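Local coordinates for ALDH21) (Physcomitrella patens subsp. patens, PDB 5MZ5), which catalyses the NADP(+)-dependent oxidation of succinic semialdehyde, as a moss member of the aldehyde dehydrogenase family, at residues M323-Y327 with A410-E414; Q443-T448 with V466-P472. All coordinates share one frame. Numbering follows the deposited sequence.

Contact 1 (M323-Y327 with A410-E414)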
ATOM      1  N   MET A 323       1.045   2.103  33.698  1.00 23.88           N
ATOM      2  CA  MET A 323       0.860   0.687  34.062  1.00 22.41           C
ATOM      3  C   MET A 323       0.217   0.638  35.456  1.00 27.74           C
ATOM      4  O   MET A 323       0.885   0.835  36.478  1.00 27.85           O
ATOM      5  CB  MET A 323       2.179  -0.092  33.996  1.00 24.38           C
ATOM      6  CG  MET A 323       2.058  -1.576  34.337  1.00 27.66           C
ATOM      7  SD  MET A 323       3.702  -2.275  34.674  1.00 31.54           S
ATOM      8  CE  MET A 323       3.971  -1.650  36.352  1.00 28.55           C
ATOM      9  N   GLN A 324      -1.102   0.429  35.479  1.00 25.94           N
ATOM     10  CA  GLN A 324      -1.879   0.407  36.718  1.00 25.80           C
ATOM     11  C   GLN A 324      -1.908  -0.975  37.369  1.00 28.86           C
ATOM     12  O   GLN A 324      -1.974  -1.060  38.589  1.00 26.39           O
ATOM     13  CB  GLN A 324      -3.302   0.914  36.455  1.00 25.99           C
ATOM     14  CG  GLN A 324      -4.072   1.258  37.731  1.00 28.85           C
ATOM     15  CD  GLN A 324      -5.416   1.863  37.414  1.00 42.74           C
ATOM     16  OE1 GLN A 324      -5.534   2.793  36.605  1.00 36.86           O
ATOM     17  NE2 GLN A 324      -6.465   1.337  38.023  1.00 28.75           N
ATOM     18  N   ARG A 325      -1.880  -2.048  36.551  1.00 27.04           N
ATOM     19  CA  ARG A 325      -1.982  -3.430  37.034  1.00 27.76           C
ATOM     20  C   ARG A 325      -0.803  -4.277  36.566  1.00 32.65           C
ATOM     21  O   ARG A 325      -0.445  -4.264  35.382  1.00 30.92           O
ATOM     22  CB  ARG A 325      -3.316  -4.071  36.601  1.00 26.79           C
ATOM     23  CG  ARG A 325      -4.570  -3.306  37.057  1.00 27.98           C
ATOM     24  CD  ARG A 325      -5.829  -3.925  36.494  1.00 29.24           C
ATOM     25  NE  ARG A 325      -6.003  -3.687  35.055  1.00 27.87           N
ATOM     26  CZ  ARG A 325      -6.401  -4.609  34.184  1.00 37.74           C
ATOM     27  NH1 ARG A 325      -6.598  -4.287  32.914  1.00 27.02           N
ATOM     28  NH2 ARG A 325      -6.623  -5.860  34.582  1.00 24.55           N
ATOM     29  N   LEU A 326      -0.185  -4.988  37.522  1.00 29.32           N
ATOM     30  CA  LEU A 326       0.975  -5.817  37.265  1.00 29.50           C
ATOM     31  C   LEU A 326       0.685  -7.262  37.670  1.00 34.36           C
ATOM     32  O   LEU A 326       0.421  -7.526  38.842  1.00 36.17           O
ATOM     33  CB  LEU A 326       2.202  -5.240  38.004  1.00 29.06           C
ATOM     34  CG  LEU A 326       3.552  -5.949  37.877  1.00 32.49           C
ATOM     35  CD1 LEU A 326       3.909  -6.290  36.401  1.00 31.33           C
ATOM     36  CD2 LEU A 326       4.649  -5.129  38.551  1.00 32.34           C
ATOM     37  N   TYR A 327       0.732  -8.178  36.684  1.00 28.39           N
ATOM     38  CA  TYR A 327       0.482  -9.619  36.824  1.00 27.48           C
ATOM     39  C   TYR A 327       1.796 -10.355  36.651  1.00 31.27           C
ATOM     40  O   TYR A 327       2.415 -10.286  35.587  1.00 29.49           O
ATOM     41  CB  TYR A 327      -0.585 -10.090  35.801  1.00 27.26           C
ATOM     42  CG  TYR A 327      -1.908  -9.382  36.012  1.00 26.89           C
ATOM     43  CD1 TYR A 327      -2.833  -9.852  36.945  1.00 28.99           C
ATOM     44  CD2 TYR A 327      -2.208  -8.208  35.323  1.00 25.73           C
ATOM     45  CE1 TYR A 327      -4.027  -9.170  37.188  1.00 30.00           C
ATOM     46  CE2 TYR A 327      -3.389  -7.513  35.564  1.00 26.63           C
ATOM     47  CZ  TYR A 327      -4.297  -7.996  36.497  1.00 37.96           C
ATOM     48  OH  TYR A 327      -5.453  -7.301  36.736  1.00 36.98           O
ATOM     49  N   ALA A 410      -9.823   1.645  42.828  1.00 36.13           N
ATOM     50  CA  ALA A 410      -8.425   1.578  42.394  1.00 35.22           C
ATOM     51  C   ALA A 410      -8.240   0.472  41.339  1.00 38.18           C
ATOM     52  O   ALA A 410      -7.403   0.626  40.458  1.00 37.70           O
ATOM     53  CB  ALA A 410      -7.510   1.340  43.586  1.00 36.17           C
ATOM     54  N   ARG A 411      -9.057  -0.599  41.394  1.00 34.25           N
ATOM     55  CA  ARG A 411      -8.995  -1.704  40.439  1.00 33.94           C
ATOM     56  C   ARG A 411      -9.906  -1.496  39.210  1.00 38.23           C
ATOM     57  O   ARG A 411      -9.487  -1.747  38.080  1.00 37.86           O
ATOM     58  CB  ARG A 411      -9.267  -3.054  41.153  1.00 31.86           C
ATOM     59  CG  ARG A 411      -9.372  -4.300  40.243  1.00 32.28           C
ATOM     60  CD  ARG A 411      -8.176  -4.522  39.305  1.00 29.47           C
ATOM     61  NE  ARG A 411      -8.373  -5.682  38.429  1.00 35.93           N
ATOM     62  CZ  ARG A 411      -9.062  -5.670  37.288  1.00 45.58           C
ATOM     63  NH1 ARG A 411      -9.605  -4.546  36.845  1.00 30.00           N
ATOM     64  NH2 ARG A 411      -9.205  -6.782  36.583  1.00 33.45           N
ATOM     65  N   LYS A 412     -11.132  -1.027  39.439  1.00 35.38           N
ATOM     66  CA  LYS A 412     -12.171  -0.818  38.431  1.00 34.66           C
ATOM     67  C   LYS A 412     -11.929   0.406  37.526  1.00 39.56           C
ATOM     68  O   LYS A 412     -12.197   0.344  36.319  1.00 38.72           O
ATOM     69  CB  LYS A 412     -13.530  -0.733  39.157  1.00 37.17           C
ATOM     70  CG  LYS A 412     -14.777  -0.547  38.290  1.00 51.72           C
ATOM     71  CD  LYS A 412     -16.090  -0.777  39.077  1.00 63.84           C
ATOM     72  CE  LYS A 412     -16.243  -0.033  40.400  1.00 81.25           C
ATOM     73  NZ  LYS A 412     -16.387   1.439  40.226  1.00 89.85           N
ATOM     74  N   GLU A 413     -11.447   1.515  38.106  1.00 34.92           N
ATOM     75  CA  GLU A 413     -11.277   2.776  37.383  1.00 32.79           C
ATOM     76  C   GLU A 413      -9.825   3.161  37.152  1.00 36.91           C
ATOM     77  O   GLU A 413      -8.921   2.629  37.799  1.00 36.71           O
ATOM     78  CB  GLU A 413     -11.971   3.932  38.152  1.00 33.83           C
ATOM     79  CG  GLU A 413     -13.382   3.664  38.650  1.00 42.11           C
ATOM     80  CD  GLU A 413     -14.441   3.413  37.594  1.00 65.63           C
ATOM     81  OE1 GLU A 413     -14.281   3.881  36.444  1.00 54.86           O
ATOM     82  OE2 GLU A 413     -15.451   2.756  37.931  1.00 73.45           O
ATOM     83  N   GLU A 414      -9.625   4.148  36.264  1.00 32.40           N
ATOM     84  CA  GLU A 414      -8.336   4.751  35.966  1.00 31.84           C
ATOM     85  C   GLU A 414      -7.951   5.587  37.186  1.00 37.06           C
ATOM     86  O   GLU A 414      -8.686   6.502  37.565  1.00 37.29           O
ATOM     87  CB  GLU A 414      -8.454   5.648  34.717  1.00 31.96           C
ATOM     88  CG  GLU A 414      -7.157   6.365  34.346  1.00 32.43           C
ATOM     89  CD  GLU A 414      -7.223   7.092  33.019  1.00 37.68           C
ATOM     90  OE1 GLU A 414      -8.177   7.874  32.830  1.00 38.64           O
ATOM     91  OE2 GLU A 414      -6.325   6.890  32.170  1.00 30.81           O
TER
HETATM   92  O   HOH W   1      -7.086  -8.487  38.851  1.00 33.00           O
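The backbones of M323-Y327, on strand 323-329, and A410-E414, the end of a short helix, never meet directly: the nearest CA pairs are Q324-E414 at 7.8 Å and R325-R411 at 8.0 Å. Residues 410-412 are helical, and the chain leaves helical geometry at E413 to run on in extended form. Side chains must therefore span the gap, and this contact illustrates how a strand side chain can reach one carbonyl in the last turn of a helix and another just past its end. Q324, stretched out with chi1 and chi2 both t, sends its NE2 to E413 O at 2.8 Å with nearly linear geometry and, more weakly, to A410 O at 2.7 Å; its OE1 accepts the amide of I415, so both ends of the carboxamide serve the turn. Farther along the strand, two guanidinium groups lie against each other, R325 NH2 3.4 Å from R411 NH2 with no hydrogen bond between these two donors, and each sets a nitrogen over a face of the other. The like charges are offset by shared surroundings: R411 forms a salt bridge with E434, while R325 donates to N289 and to the carbonyls of E434 and C435. Y327 OH accepts R325 NH2 at 2.8 Å, and a water 2.9 Å from Y327 OH takes a hydrogen bond from R411 NE at 3.1 Å. The CA-to-CB bond of E414, an NADP(+)-binding residue, points away from the strand, and its OE2 accepts the amide of G288. Such a cofactor-binding glutamate belongs to the aldehyde dehydrogenase active site, where the equivalent residue usually holds the nicotinamide ribose.

Contact 2 (Q443-T448 with V466-P472); sequences QSGIFT and VILNDSP
Parallel strands joined through a helix form the β-α-β unit, here strand 443-447, helix 451-460 and strand 465-468. Residues 443-447 and 466-468 are extended (phi -95 to -147, psi 115 to 157). The two strands run 22° apart, 4.6 Å between axes at closest approach, in the register S444-V466, G445-I467 and I446-L468. I446 sits at the centre: its N binds I467 O (2.8 Å) and its O accepts N469 N (2.8 Å), following the I467 N to S444 O bond (2.7 Å). Its chi1 and chi2 are both t, and CG2 lies 4.0 Å from both V466 CG1 and L468 CD1, on the sheet face that meets helix 451-460. Just past the strand, N469 adopts a left-handed helical conformation (phi/psi 63/42), which swings the chain back over the opposite face. Its CA makes a CH-π contact with the F447 ring, 4.2 Å from the centroid; F447 has chi1 m and chi2 86°. The returning chain brings P472 (C-gamma endo) over G445, with CB 3.7 Å from G445 N; a CB on G445 would clash with P472 CD, so glycine suits this position. Q443 (chi1 m, chi2 t) closes the far end, NE2 to P472 O at 2.8 Å, close to the succinate-binding Y481. At the edge, V466-L468 pair with a parallel strand of a second subunit. N469 (chi1 m, chi2 -29°) extends the pairing with its carboxamide: OD1 accepts T448 N at 2.8 Å, and ND2 donates to T448 O at 3.2 Å.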
ATOM      1  N   GLN A 443      -3.764   0.105  26.023  1.00 26.34           N
ATOM      2  CA  GLN A 443      -2.530  -0.649  25.822  1.00 25.49           C
ATOM      3  C   GLN A 443      -2.321  -1.675  26.915  1.00 27.92           C
ATOM      4  O   GLN A 443      -2.890  -1.564  27.995  1.00 26.88           O
ATOM      5  CB  GLN A 443      -1.294   0.271  25.673  1.00 25.80           C
ATOM      6  CG  GLN A 443      -1.299   1.070  24.378  1.00 31.41           C
ATOM      7  CD  GLN A 443      -0.000   1.680  23.923  1.00 39.95           C
ATOM      8  OE1 GLN A 443       0.084   2.185  22.811  1.00 41.53           O
ATOM      9  NE2 GLN A 443       1.040   1.666  24.746  1.00 27.62           N
ATOM     10  N   SER A 444      -1.540  -2.702  26.604  1.00 26.48           N
ATOM     11  CA  SER A 444      -1.152  -3.795  27.503  1.00 26.81           C
ATOM     12  C   SER A 444       0.323  -4.094  27.263  1.00 31.08           C
ATOM     13  O   SER A 444       0.837  -3.809  26.184  1.00 30.42           O
ATOM     14  CB  SER A 444      -1.977  -5.039  27.207  1.00 30.07           C
ATOM     15  OG  SER A 444      -3.252  -4.950  27.818  1.00 41.80           O
ATOM     16  N   GLY A 445       0.978  -4.657  28.268  1.00 27.93           N
ATOM     17  CA  GLY A 445       2.376  -5.041  28.215  1.00 26.69           C
ATOM     18  C   GLY A 445       2.529  -6.515  28.530  1.00 30.35           C
ATOM     19  O   GLY A 445       1.715  -7.083  29.259  1.00 28.39           O
ATOM     20  N   ILE A 446       3.558  -7.151  27.947  1.00 27.21           N
ATOM     21  CA  ILE A 446       3.886  -8.558  28.183  1.00 27.70           C
ATOM     22  C   ILE A 446       5.408  -8.813  28.108  1.00 31.82           C
ATOM     23  O   ILE A 446       6.031  -8.537  27.080  1.00 32.52           O
ATOM     24  CB  ILE A 446       3.076  -9.566  27.286  1.00 30.27           C
ATOM     25  CG1 ILE A 446       3.529 -11.028  27.564  1.00 30.73           C
ATOM     26  CG2 ILE A 446       3.153  -9.216  25.777  1.00 27.52           C
ATOM     27  CD1 ILE A 446       2.792 -12.101  26.913  1.00 36.87           C
ATOM     28  N   PHE A 447       5.981  -9.377  29.175  1.00 27.71           N
ATOM     29  CA  PHE A 447       7.391  -9.798  29.189  1.00 27.61           C
ATOM     30  C   PHE A 447       7.400 -11.310  29.026  1.00 31.45           C
ATOM     31  O   PHE A 447       6.864 -12.025  29.876  1.00 30.57           O
ATOM     32  CB  PHE A 447       8.128  -9.380  30.476  1.00 29.15           C
ATOM     33  CG  PHE A 447       8.532  -7.931  30.497  1.00 29.58           C
ATOM     34  CD1 PHE A 447       7.644  -6.950  30.938  1.00 31.78           C
ATOM     35  CD2 PHE A 447       9.805  -7.541  30.088  1.00 30.10           C
ATOM     36  CE1 PHE A 447       8.023  -5.608  30.973  1.00 31.76           C
ATOM     37  CE2 PHE A 447      10.183  -6.195  30.116  1.00 32.48           C
ATOM     38  CZ  PHE A 447       9.291  -5.240  30.567  1.00 30.77           C
ATOM     39  N   THR A 448       7.965 -11.788  27.903  1.00 27.38           N
ATOM     40  CA  THR A 448       8.009 -13.221  27.586  1.00 27.36           C
ATOM     41  C   THR A 448       9.141 -13.545  26.628  1.00 31.01           C
ATOM     42  O   THR A 448       9.473 -12.729  25.762  1.00 30.48           O
ATOM     43  CB  THR A 448       6.626 -13.734  27.046  1.00 31.85           C
ATOM     44  OG1 THR A 448       6.697 -15.140  26.793  1.00 27.92           O
ATOM     45  CG2 THR A 448       6.182 -13.037  25.758  1.00 27.21           C
ATOM     46  N   VAL A 466      -0.226  -3.683  21.939  1.00 23.72           N
ATOM     47  CA  VAL A 466       0.360  -4.680  22.826  1.00 22.34           C
ATOM     48  C   VAL A 466       1.865  -4.417  22.837  1.00 27.10           C
ATOM     49  O   VAL A 466       2.514  -4.465  21.793  1.00 26.42           O
ATOM     50  CB  VAL A 466       0.012  -6.153  22.431  1.00 24.77           C
ATOM     51  CG1 VAL A 466       0.710  -7.166  23.355  1.00 24.27           C
ATOM     52  CG2 VAL A 466      -1.492  -6.389  22.434  1.00 23.92           C
ATOM     53  N   ILE A 467       2.410  -4.136  24.015  1.00 24.89           N
ATOM     54  CA  ILE A 467       3.840  -3.895  24.156  1.00 24.35           C
ATOM     55  C   ILE A 467       4.529  -5.177  24.554  1.00 27.93           C
ATOM     56  O   ILE A 467       4.236  -5.737  25.609  1.00 26.25           O
ATOM     57  CB  ILE A 467       4.184  -2.698  25.077  1.00 25.86           C
ATOM     58  CG1 ILE A 467       3.229  -1.497  24.830  1.00 25.40           C
ATOM     59  CG2 ILE A 467       5.656  -2.313  24.899  1.00 25.52           C
ATOM     60  CD1 ILE A 467       3.132  -0.861  23.366  1.00 26.49           C
ATOM     61  N   LEU A 468       5.449  -5.638  23.677  1.00 24.46           N
ATOM     62  CA  LEU A 468       6.207  -6.856  23.853  1.00 23.97           C
ATOM     63  C   LEU A 468       7.611  -6.561  24.395  1.00 26.84           C
ATOM     64  O   LEU A 468       8.413  -5.884  23.741  1.00 25.20           O
ATOM     65  CB  LEU A 468       6.245  -7.647  22.517  1.00 23.55           C
ATOM     66  CG  LEU A 468       6.975  -9.010  22.493  1.00 27.46           C
ATOM     67  CD1 LEU A 468       6.498  -9.968  23.642  1.00 25.81           C
ATOM     68  CD2 LEU A 468       6.803  -9.671  21.125  1.00 30.59           C
ATOM     69  N   ASN A 469       7.874  -7.063  25.605  1.00 25.53           N
ATOM     70  CA  ASN A 469       9.133  -6.951  26.365  1.00 27.44           C
ATOM     71  C   ASN A 469       9.473  -5.491  26.730  1.00 33.46           C
ATOM     72  O   ASN A 469      10.615  -5.031  26.685  1.00 34.68           O
ATOM     73  CB  ASN A 469      10.276  -7.707  25.675  1.00 25.64           C
ATOM     74  CG  ASN A 469       9.960  -9.179  25.683  1.00 34.30           C
ATOM     75  OD1 ASN A 469       9.273  -9.663  26.577  1.00 25.14           O
ATOM     76  ND2 ASN A 469      10.357  -9.909  24.654  1.00 28.69           N
ATOM     77  N   ASP A 470       8.425  -4.792  27.134  1.00 30.61           N
ATOM     78  CA  ASP A 470       8.398  -3.456  27.708  1.00 30.06           C
ATOM     79  C   ASP A 470       7.008  -3.328  28.334  1.00 33.38           C
ATOM     80  O   ASP A 470       6.119  -4.150  28.059  1.00 31.24           O
ATOM     81  CB  ASP A 470       8.721  -2.325  26.695  1.00 30.88           C
ATOM     82  CG  ASP A 470       9.243  -1.028  27.319  1.00 35.11           C
ATOM     83  OD1 ASP A 470       8.971  -0.783  28.519  1.00 33.66           O
ATOM     84  OD2 ASP A 470       9.915  -0.260  26.612  1.00 38.11           O
ATOM     85  N   SER A 471       6.847  -2.345  29.218  1.00 30.52           N
ATOM     86  CA  SER A 471       5.607  -2.068  29.921  1.00 29.87           C
ATOM     87  C   SER A 471       4.615  -1.411  28.937  1.00 32.25           C
ATOM     88  O   SER A 471       5.056  -0.898  27.891  1.00 31.89           O
ATOM     89  CB  SER A 471       5.874  -1.147  31.112  1.00 31.43           C
ATOM     90  OG  SER A 471       5.628   0.203  30.748  1.00 39.27           O
ATOM     91  N   PRO A 472       3.296  -1.358  29.278  1.00 26.50           N
ATOM     92  CA  PRO A 472       2.318  -0.717  28.365  1.00 25.60           C
ATOM     93  C   PRO A 472       2.484   0.804  28.209  1.00 28.50           C
ATOM     94  O   PRO A 472       1.770   1.402  27.402  1.00 27.71           O
ATOM     95  CB  PRO A 472       0.962  -1.024  29.036  1.00 28.37           C
ATOM     96  CG  PRO A 472       1.302  -1.226  30.509  1.00 31.63           C
ATOM     97  CD  PRO A 472       2.627  -1.918  30.479  1.00 27.34           C
TER

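Contact 1 closes before contact 2 opens along the chain, yet their centres lie about 15 Å apart, and both reach the same mixed β-sheet. From strand 419-425, which follows the helix end of contact 1 after a short loop, the sheet passes through 323-329, 290-294 and 443-447 to 465-468, and then continues into a second subunit. The contacts also touch directly, M323 CB packing 3.8 Å from P472 CG over the intervening strand. Contact 1 carries the NADP(+)-binding E414, whereas contact 2 places Q443 beside succinate-binding R475 and Y481. The general principle is that one sheet can link cofactor-side and substrate-side elements of an active site to the oligomer interface.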